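Local coordinates for protein particle-associated lyase (Acinetobacter bacteriophage AP22, PDB 4Y9V) that binds the capsular polysaccharide of Acinetobacter baumannii and, as the trimeric tailspike lyase of the phage particle, probably cleaves it, at residues F114-S119 with N207-K212; L229-A234 with R255-F260; C425-G430 with S462-A467; A432-V437 with D466-W471. All blocks are in the same frame, centred on the assembly; numbering follows the deposited sequence. Where two conformers were deposited one is given.

Interaction 1 (F114-S119 with N207-K212); sequences FYASGS and NPINFK. With EDO (1,2-ethanediol), chain E.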
loop_
_atom_site.group_PDB
_atom_site.type_symbol
_atom_site.label_atom_id
_atom_site.label_comp_id
_atom_site.label_asym_id
_atom_site.label_seq_id
_atom_site.Cartn_x
_atom_site.Cartn_y
_atom_site.Cartn_z
ATOM N N PHE A 114 16.516 14.862 -28.875
ATOM C CA PHE A 114 17.653 14.592 -28.015
ATOM C C PHE A 114 17.700 13.085 -27.723
ATOM O O PHE A 114 16.677 12.474 -27.408
ATOM C CB PHE A 114 17.556 15.329 -26.664
ATOM C CG PHE A 114 17.850 16.813 -26.663
ATOM C CD1 PHE A 114 18.251 17.525 -27.785
ATOM C CD2 PHE A 114 17.716 17.499 -25.473
ATOM C CE1 PHE A 114 18.524 18.882 -27.696
ATOM C CE2 PHE A 114 18.019 18.850 -25.380
ATOM C CZ PHE A 114 18.401 19.551 -26.514
ATOM N N TYR A 115 18.896 12.523 -27.761
ATOM C CA TYR A 115 19.087 11.114 -27.443
ATOM C C TYR A 115 20.334 11.005 -26.573
ATOM O O TYR A 115 21.429 11.284 -27.079
ATOM C CB TYR A 115 19.229 10.257 -28.723
ATOM C CG TYR A 115 18.909 8.803 -28.505
ATOM C CD1 TYR A 115 19.659 7.996 -27.654
ATOM C CD2 TYR A 115 17.798 8.202 -29.121
ATOM C CE1 TYR A 115 19.346 6.659 -27.442
ATOM C CE2 TYR A 115 17.478 6.881 -28.905
ATOM C CZ TYR A 115 18.248 6.104 -28.063
ATOM O OH TYR A 115 17.876 4.809 -27.840
ATOM N N ALA A 116 20.195 10.619 -25.328
ATOM C CA ALA A 116 21.311 10.491 -24.399
ATOM C C ALA A 116 21.516 8.995 -24.133
ATOM O O ALA A 116 20.594 8.334 -23.750
ATOM C CB ALA A 116 20.997 11.206 -23.108
ATOM N N SER A 117 22.734 8.503 -24.389
ATOM C CA SER A 117 22.950 7.086 -24.278
ATOM C C SER A 117 24.312 6.735 -23.693
ATOM O O SER A 117 25.342 7.235 -24.149
ATOM C CB SER A 117 22.851 6.425 -25.637
ATOM O OG SER A 117 22.825 5.020 -25.597
ATOM N N GLY A 118 24.289 5.755 -22.794
ATOM C CA GLY A 118 25.453 4.966 -22.456
ATOM C C GLY A 118 25.734 3.937 -23.546
ATOM O O GLY A 118 25.132 3.980 -24.636
ATOM N N SER A 119 26.652 3.043 -23.283
ATOM C CA SER A 119 27.060 2.082 -24.305
ATOM C C SER A 119 27.221 0.690 -23.694
ATOM O O SER A 119 27.394 0.550 -22.483
ATOM C CB SER A 119 28.355 2.515 -24.984
ATOM O OG SER A 119 29.393 2.572 -24.051
ATOM N N ASN A 207 28.531 0.836 -19.955
ATOM C CA ASN A 207 29.188 2.079 -19.523
ATOM C C ASN A 207 28.093 3.134 -19.502
ATOM O O ASN A 207 27.687 3.589 -20.584
ATOM C CB ASN A 207 30.279 2.427 -20.549
ATOM C CG ASN A 207 31.076 3.652 -20.161
ATOM O OD1 ASN A 207 30.687 4.332 -19.253
ATOM N ND2 ASN A 207 32.172 3.896 -20.886
ATOM N N PRO A 208 27.528 3.453 -18.353
ATOM C CA PRO A 208 26.325 4.290 -18.295
ATOM C C PRO A 208 26.624 5.771 -18.561
ATOM O O PRO A 208 27.739 6.239 -18.299
ATOM C CB PRO A 208 25.831 4.078 -16.874
ATOM C CG PRO A 208 27.111 3.834 -16.070
ATOM C CD PRO A 208 27.927 2.994 -17.000
ATOM N N ILE A 209 25.592 6.483 -18.990
ATOM C CA ILE A 209 25.652 7.949 -19.137
ATOM C C ILE A 209 24.927 8.620 -17.971
ATOM O O ILE A 209 23.905 8.135 -17.492
ATOM C CB ILE A 209 25.038 8.394 -20.473
ATOM C CG1 ILE A 209 25.403 9.867 -20.772
ATOM C CG2 ILE A 209 23.516 8.178 -20.554
ATOM C CD1 ILE A 209 25.059 10.313 -22.194
ATOM N N ASN A 210 25.443 9.805 -17.568
ATOM C CA ASN A 210 24.787 10.655 -16.587
ATOM C C ASN A 210 24.375 11.984 -17.265
ATOM O O ASN A 210 25.152 12.944 -17.305
ATOM C CB ASN A 210 25.670 10.885 -15.356
ATOM C CG ASN A 210 24.878 11.488 -14.206
ATOM O OD1 ASN A 210 23.749 11.880 -14.381
ATOM N ND2 ASN A 210 25.472 11.561 -13.020
ATOM N N PHE A 211 23.185 11.984 -17.839
ATOM C CA PHE A 211 22.590 13.088 -18.563
ATOM C C PHE A 211 21.559 13.735 -17.662
ATOM O O PHE A 211 20.607 13.071 -17.264
ATOM C CB PHE A 211 21.951 12.573 -19.840
ATOM C CG PHE A 211 21.262 13.651 -20.644
ATOM C CD1 PHE A 211 21.986 14.468 -21.480
ATOM C CD2 PHE A 211 19.889 13.856 -20.575
ATOM C CE1 PHE A 211 21.389 15.482 -22.230
ATOM C CE2 PHE A 211 19.267 14.822 -21.317
ATOM C CZ PHE A 211 20.027 15.647 -22.151
ATOM N N LYS A 212 21.774 14.998 -17.308
ATOM C CA LYS A 212 20.988 15.704 -16.284
ATOM C C LYS A 212 20.367 16.959 -16.841
ATOM O O LYS A 212 20.920 17.632 -17.725
ATOM C CB LYS A 212 21.906 16.101 -15.082
ATOM C CG LYS A 212 22.531 14.866 -14.449
ATOM C CD LYS A 212 23.288 15.296 -13.217
ATOM C CE LYS A 212 22.395 15.774 -12.068
ATOM N NZ LYS A 212 23.259 15.975 -10.826
HETATM C C1 EDO E . 20.455 9.767 -16.731
HETATM O O1 EDO E . 21.504 9.685 -17.686
HETATM C C2 EDO E . 21.037 10.226 -15.416
HETATM O O2 EDO E . 21.911 9.197 -14.956
HETATM O O HOH W 1 29.388 5.280 -22.686
#
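The two chain crossings at the root of the Ig-like insertion that branches from the beta-helix come together here: Phe114-Ser119 leads out into the insertion and Asn207-Lys212 brings the chain back, running nearly antiparallel to it. Ser119 and Asn207 form an antiparallel hydrogen-bonded pair. Asn207 N gives a nearly straight bond to Ser119 O (2.8 Å, 172° at the hydrogen), and Ser119 N returns one to Asn207 O (2.9 Å). A water donates to the same Asn207 O and also hydrogen-bonds Ser119 OG. At Gly118 the backbones close in, CA lying 3.2 Å from Asn207 O; a beta carbon there would run into that oxygen, so the tight approach depends on glycine.

Further toward the beta-helix the strands part and side chains fill the gap. Ile209 puts CG2 against Gly118 N (3.4 Å), while its CD1 reaches Ala116 CB. Phe211, with CG anti to the backbone N (chi1 178°), offers a ring face to Ala116 CB, which sits 3.9 Å from the ring centroid in a CH-pi contact. Phe114 approaches the far end of this ring, and Phe92 meets both aromatic rings. An ethanediol, probably from the crystallisation liquor, accepts from Phe211 N through O1 and donates back to Ile209 O.

The polar half of the contact is thus a backbone pair bridged by a water near the surface, and the apolar half is buried aromatic and aliphatic packing, a combination that probably helps hold the two chain crossings together where the insertion leaves the beta-helix.

Interaction 2 (L229-A234 with R255-F260); sequences LVIDYA and RRCFNF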
loop_
_atom_site.group_PDB
_atom_site.type_symbol
_atom_site.label_atom_id
_atom_site.label_comp_id
_atom_site.label_asym_id
_atom_site.label_seq_id
_atom_site.Cartn_x
_atom_site.Cartn_y
_atom_site.Cartn_z
ATOM N N LEU A 229 12.888 13.145 -26.114
ATOM C CA LEU A 229 14.047 12.747 -25.325
ATOM C C LEU A 229 13.991 11.224 -25.098
ATOM O O LEU A 229 12.985 10.693 -24.616
ATOM C CB LEU A 229 14.103 13.419 -23.977
ATOM C CG LEU A 229 15.245 12.954 -23.039
ATOM C CD1 LEU A 229 16.617 13.241 -23.615
ATOM C CD2 LEU A 229 15.064 13.567 -21.669
ATOM N N VAL A 230 15.113 10.570 -25.399
ATOM C CA VAL A 230 15.387 9.205 -24.963
ATOM C C VAL A 230 16.612 9.271 -24.036
ATOM O O VAL A 230 17.613 9.893 -24.381
ATOM C CB VAL A 230 15.667 8.248 -26.121
ATOM C CG1 VAL A 230 15.843 6.806 -25.570
ATOM C CG2 VAL A 230 14.568 8.317 -27.172
ATOM N N ILE A 231 16.513 8.587 -22.882
ATOM C CA ILE A 231 17.654 8.304 -22.012
ATOM C C ILE A 231 17.840 6.792 -22.043
ATOM O O ILE A 231 16.894 6.064 -21.762
ATOM C CB ILE A 231 17.430 8.809 -20.589
ATOM C CG1 ILE A 231 17.198 10.302 -20.542
ATOM C CG2 ILE A 231 18.560 8.365 -19.679
ATOM C CD1 ILE A 231 16.775 10.844 -19.197
ATOM N N ASP A 232 19.049 6.348 -22.414
ATOM C CA ASP A 232 19.331 4.949 -22.696
ATOM C C ASP A 232 20.606 4.545 -21.962
ATOM O O ASP A 232 21.594 5.290 -21.991
ATOM C CB ASP A 232 19.457 4.805 -24.212
ATOM C CG ASP A 232 19.460 3.421 -24.802
ATOM O OD1 ASP A 232 19.644 2.425 -24.101
ATOM O OD2 ASP A 232 19.224 3.357 -26.070
ATOM N N TYR A 233 20.594 3.392 -21.290
ATOM C CA TYR A 233 21.776 2.890 -20.599
ATOM C C TYR A 233 22.294 3.924 -19.551
ATOM O O TYR A 233 23.438 4.373 -19.551
ATOM C CB TYR A 233 22.881 2.420 -21.510
ATOM C CG TYR A 233 22.738 1.003 -22.040
ATOM C CD1 TYR A 233 22.299 -0.050 -21.248
ATOM C CD2 TYR A 233 23.166 0.693 -23.329
ATOM C CE1 TYR A 233 22.256 -1.359 -21.731
ATOM C CE2 TYR A 233 23.138 -0.618 -23.810
ATOM C CZ TYR A 233 22.676 -1.654 -23.008
ATOM O OH TYR A 233 22.623 -2.949 -23.432
ATOM N N ALA A 234 21.394 4.222 -18.605
ATOM C CA ALA A 234 21.700 5.034 -17.439
ATOM C C ALA A 234 21.221 4.276 -16.193
ATOM O O ALA A 234 20.275 3.494 -16.244
ATOM C CB ALA A 234 21.049 6.403 -17.502
ATOM N N ARG A 255 15.129 3.876 -21.667
ATOM C CA ARG A 255 15.437 2.623 -22.338
ATOM C C ARG A 255 16.648 1.971 -21.695
ATOM O O ARG A 255 17.681 2.606 -21.521
ATOM C CB ARG A 255 15.700 2.887 -23.823
ATOM C CG ARG A 255 15.998 1.643 -24.654
ATOM C CD ARG A 255 15.935 1.971 -26.121
ATOM N NE ARG A 255 16.115 0.834 -27.014
ATOM C CZ ARG A 255 17.153 0.636 -27.821
ATOM N NH1 ARG A 255 18.251 1.327 -27.723
ATOM N NH2 ARG A 255 17.054 -0.331 -28.727
ATOM N N ARG A 256 16.536 0.691 -21.354
ATOM C CA ARG A 256 17.681 -0.034 -20.809
ATOM C C ARG A 256 18.293 0.734 -19.623
ATOM O O ARG A 256 19.502 0.830 -19.482
ATOM C CB ARG A 256 18.725 -0.377 -21.871
ATOM C CG ARG A 256 18.160 -1.299 -22.971
ATOM C CD ARG A 256 19.186 -1.682 -24.035
ATOM N NE ARG A 256 19.723 -0.491 -24.698
ATOM C CZ ARG A 256 20.513 -0.536 -25.737
ATOM N NH1 ARG A 256 20.835 -1.662 -26.334
ATOM N NH2 ARG A 256 21.001 0.604 -26.217
ATOM N N CYS A 257 17.417 1.237 -18.754
ATOM C CA CYS A 257 17.826 1.948 -17.558
ATOM C C CYS A 257 17.582 1.056 -16.321
ATOM O O CYS A 257 16.746 0.156 -16.333
ATOM C CB CYS A 257 17.143 3.299 -17.419
ATOM S SG CYS A 257 17.691 4.525 -18.646
ATOM N N PHE A 258 18.349 1.354 -15.273
ATOM C CA PHE A 258 18.491 0.441 -14.135
ATOM C C PHE A 258 18.524 1.271 -12.860
ATOM O O PHE A 258 19.465 2.053 -12.660
ATOM C CB PHE A 258 19.791 -0.340 -14.336
ATOM C CG PHE A 258 20.133 -1.487 -13.413
ATOM C CD1 PHE A 258 19.203 -2.187 -12.661
ATOM C CD2 PHE A 258 21.445 -1.941 -13.364
ATOM C CE1 PHE A 258 19.582 -3.274 -11.913
ATOM C CE2 PHE A 258 21.828 -3.047 -12.648
ATOM C CZ PHE A 258 20.883 -3.722 -11.911
ATOM N N ASN A 259 17.525 1.113 -12.013
ATOM C CA ASN A 259 17.434 1.853 -10.721
ATOM C C ASN A 259 17.191 3.344 -10.955
ATOM O O ASN A 259 18.098 4.169 -10.913
ATOM C CB ASN A 259 18.652 1.648 -9.842
ATOM C CG ASN A 259 19.052 0.193 -9.725
ATOM O OD1 ASN A 259 20.272 -0.028 -9.930
ATOM N ND2 ASN A 259 18.212 -0.668 -9.412
ATOM N N PHE A 260 15.917 3.694 -11.148
ATOM C CA PHE A 260 15.631 5.107 -11.362
ATOM C C PHE A 260 14.225 5.434 -10.884
ATOM O O PHE A 260 13.348 4.584 -10.804
ATOM C CB PHE A 260 15.862 5.544 -12.809
ATOM C CG PHE A 260 14.953 4.869 -13.815
ATOM C CD1 PHE A 260 15.300 3.621 -14.327
ATOM C CD2 PHE A 260 13.773 5.464 -14.217
ATOM C CE1 PHE A 260 14.482 3.001 -15.246
ATOM C CE2 PHE A 260 12.950 4.831 -15.138
ATOM C CZ PHE A 260 13.320 3.612 -15.660
#
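Salt bridges dominate the meeting of Asp232 with Arg255 and Arg256. The Asp232 and Arg255 side chains run alongside each other in the same direction; Arg255 is extended as far as NE, and its NH1 bonds Asp232 OD2 (2.8 Å), which lies in the Arg255 guanidinium plane. Arg256 grips OD1 side-on, through NE (3.0 Å) on the syn lone pair and through NH2 (3.1 Å) from 32° out of the carboxylate plane. A weak bond joins NH2 to OD2, which also accepts from Tyr115 OH.

Stacking holds the second guanidinium. The Arg256 chain bends at chi3 (-59°), which brings NE over the Tyr233 ring; the guanidinium lies flat on it, planes 17° apart, with Tyr233 CE2 over the centre of the guanidinium, 3.3 Å from Arg256 CZ. Arg255 NH1 lies over the opposite face. Tyr233 OH is hydrogen-bonded to His120.

Backbone bonds set the parallel register: Arg255 N to Ile231 O, Tyr233 N to Arg255 O, and, further along, Phe258 N to Ala234 O. The apolar part is small: Cys257 SG touches both Ile231 CG2 (4.1 Å) and Ala234 CB.

Arg255 NH2 makes salt bridges to Asp307 and Asp309, and Asp307 lines the glycan pocket. The buried carboxylate is therefore surrounded by two guanidiniums and a phenol, which would be expected to keep it ionised and to offset the closeness of the two positive charges. Through Arg255, this network between neighbouring beta-helix strands acts as a second shell that probably helps position Asp307 beside the bound saccharide.

Interaction 3 (C425-G430 with S462-A467); sequences CINGVG and SCDFDA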
loop_
_atom_site.group_PDB
_atom_site.type_symbol
_atom_site.label_atom_id
_atom_site.label_comp_id
_atom_site.label_asym_id
_atom_site.label_seq_id
_atom_site.Cartn_x
_atom_site.Cartn_y
_atom_site.Cartn_z
ATOM N N CYS A 425 -14.264 -2.961 -4.986
ATOM C CA CYS A 425 -15.624 -2.504 -5.213
ATOM C C CYS A 425 -15.887 -2.476 -6.724
ATOM O O CYS A 425 -15.237 -1.723 -7.444
ATOM C CB CYS A 425 -15.786 -1.119 -4.608
ATOM S SG CYS A 425 -17.435 -0.453 -4.851
ATOM N N ILE A 426 -16.840 -3.288 -7.174
ATOM C CA ILE A 426 -17.174 -3.392 -8.568
ATOM C C ILE A 426 -18.523 -2.680 -8.770
ATOM O O ILE A 426 -19.537 -3.117 -8.233
ATOM C CB ILE A 426 -17.264 -4.868 -9.028
ATOM C CG1 ILE A 426 -15.977 -5.644 -8.719
ATOM C CG2 ILE A 426 -17.624 -4.918 -10.507
ATOM C CD1 ILE A 426 -16.131 -7.134 -8.787
ATOM N N ASN A 427 -18.500 -1.585 -9.528
ATOM C CA ASN A 427 -19.654 -0.750 -9.750
ATOM C C ASN A 427 -20.212 -0.935 -11.146
ATOM O O ASN A 427 -19.452 -0.983 -12.123
ATOM C CB ASN A 427 -19.280 0.738 -9.641
ATOM C CG ASN A 427 -18.845 1.115 -8.284
ATOM O OD1 ASN A 427 -19.665 1.247 -7.379
ATOM N ND2 ASN A 427 -17.596 1.350 -8.086
ATOM N N GLY A 428 -21.537 -0.990 -11.264
ATOM C CA GLY A 428 -22.207 -0.909 -12.524
ATOM C C GLY A 428 -23.528 -1.623 -12.530
ATOM O O GLY A 428 -24.028 -2.047 -11.491
ATOM N N VAL A 429 -24.097 -1.775 -13.708
ATOM C CA VAL A 429 -25.379 -2.473 -13.880
ATOM C C VAL A 429 -25.211 -3.952 -14.137
ATOM O O VAL A 429 -26.128 -4.741 -13.793
ATOM C CB VAL A 429 -26.218 -1.798 -14.977
ATOM C CG1 VAL A 429 -26.678 -0.427 -14.491
ATOM C CG2 VAL A 429 -25.551 -1.804 -16.327
ATOM N N GLY A 430 -24.111 -4.357 -14.761
ATOM C CA GLY A 430 -23.975 -5.781 -15.157
ATOM C C GLY A 430 -24.992 -6.159 -16.220
ATOM O O GLY A 430 -25.342 -5.344 -17.087
ATOM N N SER A 462 -17.046 -6.442 -3.324
ATOM C CA SER A 462 -18.460 -6.178 -3.506
ATOM C C SER A 462 -18.757 -5.894 -4.973
ATOM O O SER A 462 -17.904 -5.464 -5.756
ATOM C CB SER A 462 -18.924 -5.005 -2.668
ATOM O OG SER A 462 -18.316 -3.780 -3.107
ATOM N N CYS A 463 -20.008 -6.134 -5.359
ATOM C CA CYS A 463 -20.469 -5.895 -6.708
ATOM C C CYS A 463 -21.911 -5.454 -6.627
ATOM O O CYS A 463 -22.746 -6.175 -6.056
ATOM C CB CYS A 463 -20.374 -7.215 -7.513
ATOM S SG CYS A 463 -21.133 -7.159 -9.149
ATOM N N ASP A 464 -22.223 -4.282 -7.203
ATOM C CA ASP A 464 -23.588 -3.724 -7.156
ATOM C C ASP A 464 -24.372 -3.952 -8.446
ATOM O O ASP A 464 -25.384 -3.309 -8.675
ATOM C CB ASP A 464 -23.662 -2.288 -6.723
ATOM C CG ASP A 464 -23.206 -1.317 -7.771
ATOM O OD1 ASP A 464 -22.530 -1.762 -8.704
ATOM O OD2 ASP A 464 -23.607 -0.140 -7.665
ATOM N N PHE A 465 -23.945 -4.920 -9.255
ATOM C CA PHE A 465 -24.679 -5.218 -10.492
ATOM C C PHE A 465 -26.089 -5.672 -10.187
ATOM O O PHE A 465 -26.342 -6.446 -9.256
ATOM C CB PHE A 465 -23.983 -6.318 -11.262
ATOM C CG PHE A 465 -22.605 -6.001 -11.858
ATOM C CD1 PHE A 465 -22.004 -4.759 -11.723
ATOM C CD2 PHE A 465 -21.973 -6.981 -12.561
ATOM C CE1 PHE A 465 -20.757 -4.541 -12.309
ATOM C CE2 PHE A 465 -20.728 -6.767 -13.154
ATOM C CZ PHE A 465 -20.132 -5.532 -13.021
ATOM N N ASP A 466 -27.013 -5.281 -11.055
ATOM C CA ASP A 466 -28.387 -5.823 -10.962
ATOM C C ASP A 466 -28.464 -7.270 -11.409
ATOM O O ASP A 466 -29.367 -8.009 -10.979
ATOM C CB ASP A 466 -29.324 -4.903 -11.745
ATOM C CG ASP A 466 -29.248 -3.514 -11.197
ATOM O OD1 ASP A 466 -29.533 -3.325 -9.990
ATOM O OD2 ASP A 466 -28.806 -2.582 -11.926
ATOM N N ALA A 467 -27.567 -7.686 -12.295
ATOM C CA ALA A 467 -27.500 -9.060 -12.779
ATOM C C ALA A 467 -26.040 -9.418 -13.002
ATOM O O ALA A 467 -25.238 -8.551 -13.384
ATOM C CB ALA A 467 -28.299 -9.227 -14.063
HETATM O O HOH W 2 -19.931 -2.820 -5.216
HETATM O O HOH W 3 -22.275 1.983 -8.458
HETATM O O HOH W 4 -26.690 -1.122 -10.598
HETATM O O HOH W 5 -25.579 -0.275 -9.980
#
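Phe465 lays one ring face over Gly430, whose CA stands 3.8 Å from the ring centroid in a CH-pi contact, while Cys463 SG sits over the opposite face. With CG anti to the carbonyl carbon (chi1 -67°), the Phe465 side chain starts beside the backbone N; its CZ and CE1 meet Ile426 CG2, both at 3.6 Å. A beta carbon on Gly430 would strike CD2 of this ring and Ala467 O.

The carboxylate of Asp464 works on the outer side. Its OD1 takes Gly428 N on the syn lone pair (2.9 Å), and its OD2 is linked to Asn427 OD1 by a water that donates to both. Gly428 has backbone angles open essentially to glycine alone. Further along, Asp466 N bonds Val429 O (2.9 Å) from well above the carbonyl plane, and Asp466 OD1 pairs with Lys498.

Before the turn the backbones are in regular parallel register, Ile426 N bonding Ser462 O (2.8 Å) and Asp464 N bonding Ile426 O. A water joins Ile426 O to Ser462 OG.

Parallel strands in register that run on into neighbouring turns, with apolar side chains of successive coils packed on one another, fit the right-handed beta-helix of pectin lyase-like proteins.

Interaction 4 (A432-V437 with D466-W471); sequences ASAGIV and DALRHW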
loop_
_atom_site.group_PDB
_atom_site.type_symbol
_atom_site.label_atom_id
_atom_site.label_comp_id
_atom_site.label_asym_id
_atom_site.label_seq_id
_atom_site.Cartn_x
_atom_site.Cartn_y
_atom_site.Cartn_z
ATOM N N ALA A 432 -27.351 -10.056 -17.682
ATOM C CA ALA A 432 -27.627 -11.488 -17.567
ATOM C C ALA A 432 -26.475 -12.369 -17.967
ATOM O O ALA A 432 -26.450 -13.569 -17.614
ATOM C CB ALA A 432 -28.865 -11.860 -18.433
ATOM N N SER A 433 -25.557 -11.852 -18.738
ATOM C CA SER A 433 -24.400 -12.602 -19.207
ATOM C C SER A 433 -23.062 -12.047 -18.668
ATOM O O SER A 433 -22.020 -12.424 -19.141
ATOM C CB SER A 433 -24.357 -12.636 -20.737
ATOM O OG SER A 433 -25.527 -13.296 -21.196
ATOM N N ALA A 434 -23.137 -11.141 -17.697
ATOM C CA ALA A 434 -21.910 -10.507 -17.198
ATOM C C ALA A 434 -21.030 -11.513 -16.468
ATOM O O ALA A 434 -21.530 -12.363 -15.718
ATOM C CB ALA A 434 -22.262 -9.345 -16.296
ATOM N N GLY A 435 -19.733 -11.352 -16.595
ATOM C CA GLY A 435 -18.762 -12.111 -15.842
ATOM C C GLY A 435 -17.750 -11.191 -15.156
ATOM O O GLY A 435 -17.426 -10.127 -15.654
ATOM N N ILE A 436 -17.235 -11.677 -14.007
ATOM C CA ILE A 436 -16.157 -10.961 -13.310
ATOM C C ILE A 436 -14.802 -11.396 -13.807
ATOM O O ILE A 436 -14.060 -10.570 -14.345
ATOM C CB ILE A 436 -16.324 -11.039 -11.769
ATOM C CG1 ILE A 436 -17.696 -10.522 -11.318
ATOM C CG2 ILE A 436 -15.193 -10.279 -11.097
ATOM C CD1 ILE A 436 -18.077 -9.153 -11.845
ATOM N N VAL A 437 -14.436 -12.676 -13.640
ATOM C CA VAL A 437 -13.180 -13.205 -14.184
ATOM C C VAL A 437 -13.509 -14.300 -15.174
ATOM O O VAL A 437 -14.167 -15.279 -14.834
ATOM C CB VAL A 437 -12.252 -13.777 -13.084
ATOM C CG1 VAL A 437 -10.987 -14.358 -13.700
ATOM C CG2 VAL A 437 -11.895 -12.720 -12.048
ATOM N N ASP A 466 -27.013 -5.281 -11.055
ATOM C CA ASP A 466 -28.387 -5.823 -10.962
ATOM C C ASP A 466 -28.464 -7.270 -11.409
ATOM O O ASP A 466 -29.367 -8.009 -10.979
ATOM C CB ASP A 466 -29.324 -4.903 -11.745
ATOM C CG ASP A 466 -29.248 -3.514 -11.197
ATOM O OD1 ASP A 466 -29.533 -3.325 -9.990
ATOM O OD2 ASP A 466 -28.806 -2.582 -11.926
ATOM N N ALA A 467 -27.567 -7.686 -12.295
ATOM C CA ALA A 467 -27.500 -9.060 -12.779
ATOM C C ALA A 467 -26.040 -9.418 -13.002
ATOM O O ALA A 467 -25.238 -8.551 -13.384
ATOM C CB ALA A 467 -28.299 -9.227 -14.063
ATOM N N LEU A 468 -25.702 -10.664 -12.757
ATOM C CA LEU A 468 -24.350 -11.193 -12.957
ATOM C C LEU A 468 -24.478 -12.655 -13.261
ATOM O O LEU A 468 -25.124 -13.387 -12.513
ATOM C CB LEU A 468 -23.519 -10.958 -11.676
ATOM C CG LEU A 468 -22.083 -11.510 -11.737
ATOM C CD1 LEU A 468 -21.235 -10.806 -12.766
ATOM C CD2 LEU A 468 -21.426 -11.413 -10.348
ATOM N N ARG A 469 -23.830 -13.128 -14.343
ATOM C CA ARG A 469 -23.866 -14.544 -14.648
ATOM C C ARG A 469 -22.871 -15.339 -13.813
ATOM O O ARG A 469 -23.231 -16.412 -13.306
ATOM C CB ARG A 469 -23.623 -14.810 -16.143
ATOM C CG ARG A 469 -23.826 -16.234 -16.542
ATOM C CD ARG A 469 -23.395 -16.569 -18.009
ATOM N NE ARG A 469 -21.895 -16.907 -18.081
ATOM C CZ ARG A 469 -21.490 -17.620 -19.105
ATOM N NH1 ARG A 469 -21.977 -18.186 -20.281
ATOM N NH2 ARG A 469 -20.151 -17.861 -18.990
ATOM N N HIS A 470 -21.632 -14.875 -13.694
ATOM C CA HIS A 470 -20.623 -15.649 -12.970
ATOM C C HIS A 470 -19.562 -14.751 -12.360
ATOM O O HIS A 470 -19.198 -13.714 -12.917
ATOM C CB HIS A 470 -19.967 -16.722 -13.831
ATOM C CG HIS A 470 -19.075 -16.230 -14.937
ATOM N ND1 HIS A 470 -19.517 -16.092 -16.224
ATOM C CD2 HIS A 470 -17.774 -15.859 -14.889
ATOM C CE1 HIS A 470 -18.455 -15.635 -16.918
ATOM N NE2 HIS A 470 -17.404 -15.481 -16.155
ATOM N N TRP A 471 -19.003 -15.246 -11.247
ATOM C CA TRP A 471 -17.779 -14.687 -10.682
ATOM C C TRP A 471 -16.539 -15.227 -11.395
ATOM O O TRP A 471 -15.664 -14.433 -11.755
ATOM C CB TRP A 471 -17.720 -14.925 -9.165
ATOM C CG TRP A 471 -18.592 -13.960 -8.401
ATOM C CD1 TRP A 471 -19.900 -14.117 -8.039
ATOM C CD2 TRP A 471 -18.189 -12.678 -7.950
ATOM N NE1 TRP A 471 -20.334 -12.990 -7.362
ATOM C CE2 TRP A 471 -19.302 -12.084 -7.288
ATOM C CE3 TRP A 471 -16.983 -11.959 -8.003
ATOM C CZ2 TRP A 471 -19.243 -10.821 -6.713
ATOM C CZ3 TRP A 471 -16.928 -10.699 -7.411
ATOM C CH2 TRP A 471 -18.049 -10.138 -6.776
#
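Ala434 O accepts two backbone N-H groups, from Arg469 N (2.8 Å) and His470 N (3.2 Å), both lying in its carbonyl plane. Two more backbone bonds carry the pairing on, Ile436 N to His470 O and Val437 N to Trp471 O (2.9 Å).

Within the second segment, Arg469 NE donates to His470 ND1 (3.1 Å, 166° at the hydrogen), and each group lies in the plane of the other. NE2 of the same imidazole is hydrogen-bonded to Thr438, so both ring nitrogens are engaged. With its rotation held in this way, the ring covers Gly435, whose CA lies 3.8 Å from the ring centroid and 16° off the normal; a beta carbon on Gly435 would collide with NE2.

Gly435 and His470 are a parallel pair on successive coils of the beta-helix, at a corner where the chain passes from one face to the next.

Inside the corner, Ile436 and Trp471 run side by side, with CG1 over a face of the indole, 3.7 Å from CE3. Leu468 crosses Ile436 at about a right angle. Leu468 chi2 (65°) sets CD1 against Ile436 CD1 (3.7 Å) and Ala434 CB. Outside the coil, the Arg469 guanidinium makes cation-pi contacts with Tyr507 and Trp473.

Overall arrangement
Along the chain the contacts come in two pairs on opposite sides of its centre. Interactions 1 and 2 have centres about 8 Å apart and share a sheet, in which strands 113-125 and 229-232 are neighbours; Ala116 N probably hydrogen-bonds Val230 O between them. Interactions 3 and 4, about 9 Å apart, share Asp466 and Ala467 and lie on the same coils, strand 424-427 leading to 435-441 and strand 461-463 to 470-476; Phe465, Ile426, Ile436 and Trp471 form their joint core. Some 42 Å separates the centres of interactions 2 and 3. The first pair thus lies where the Ig-like insertion meets the beta-helix, next to the glycan pocket, and the second builds its coils toward the C-terminal end.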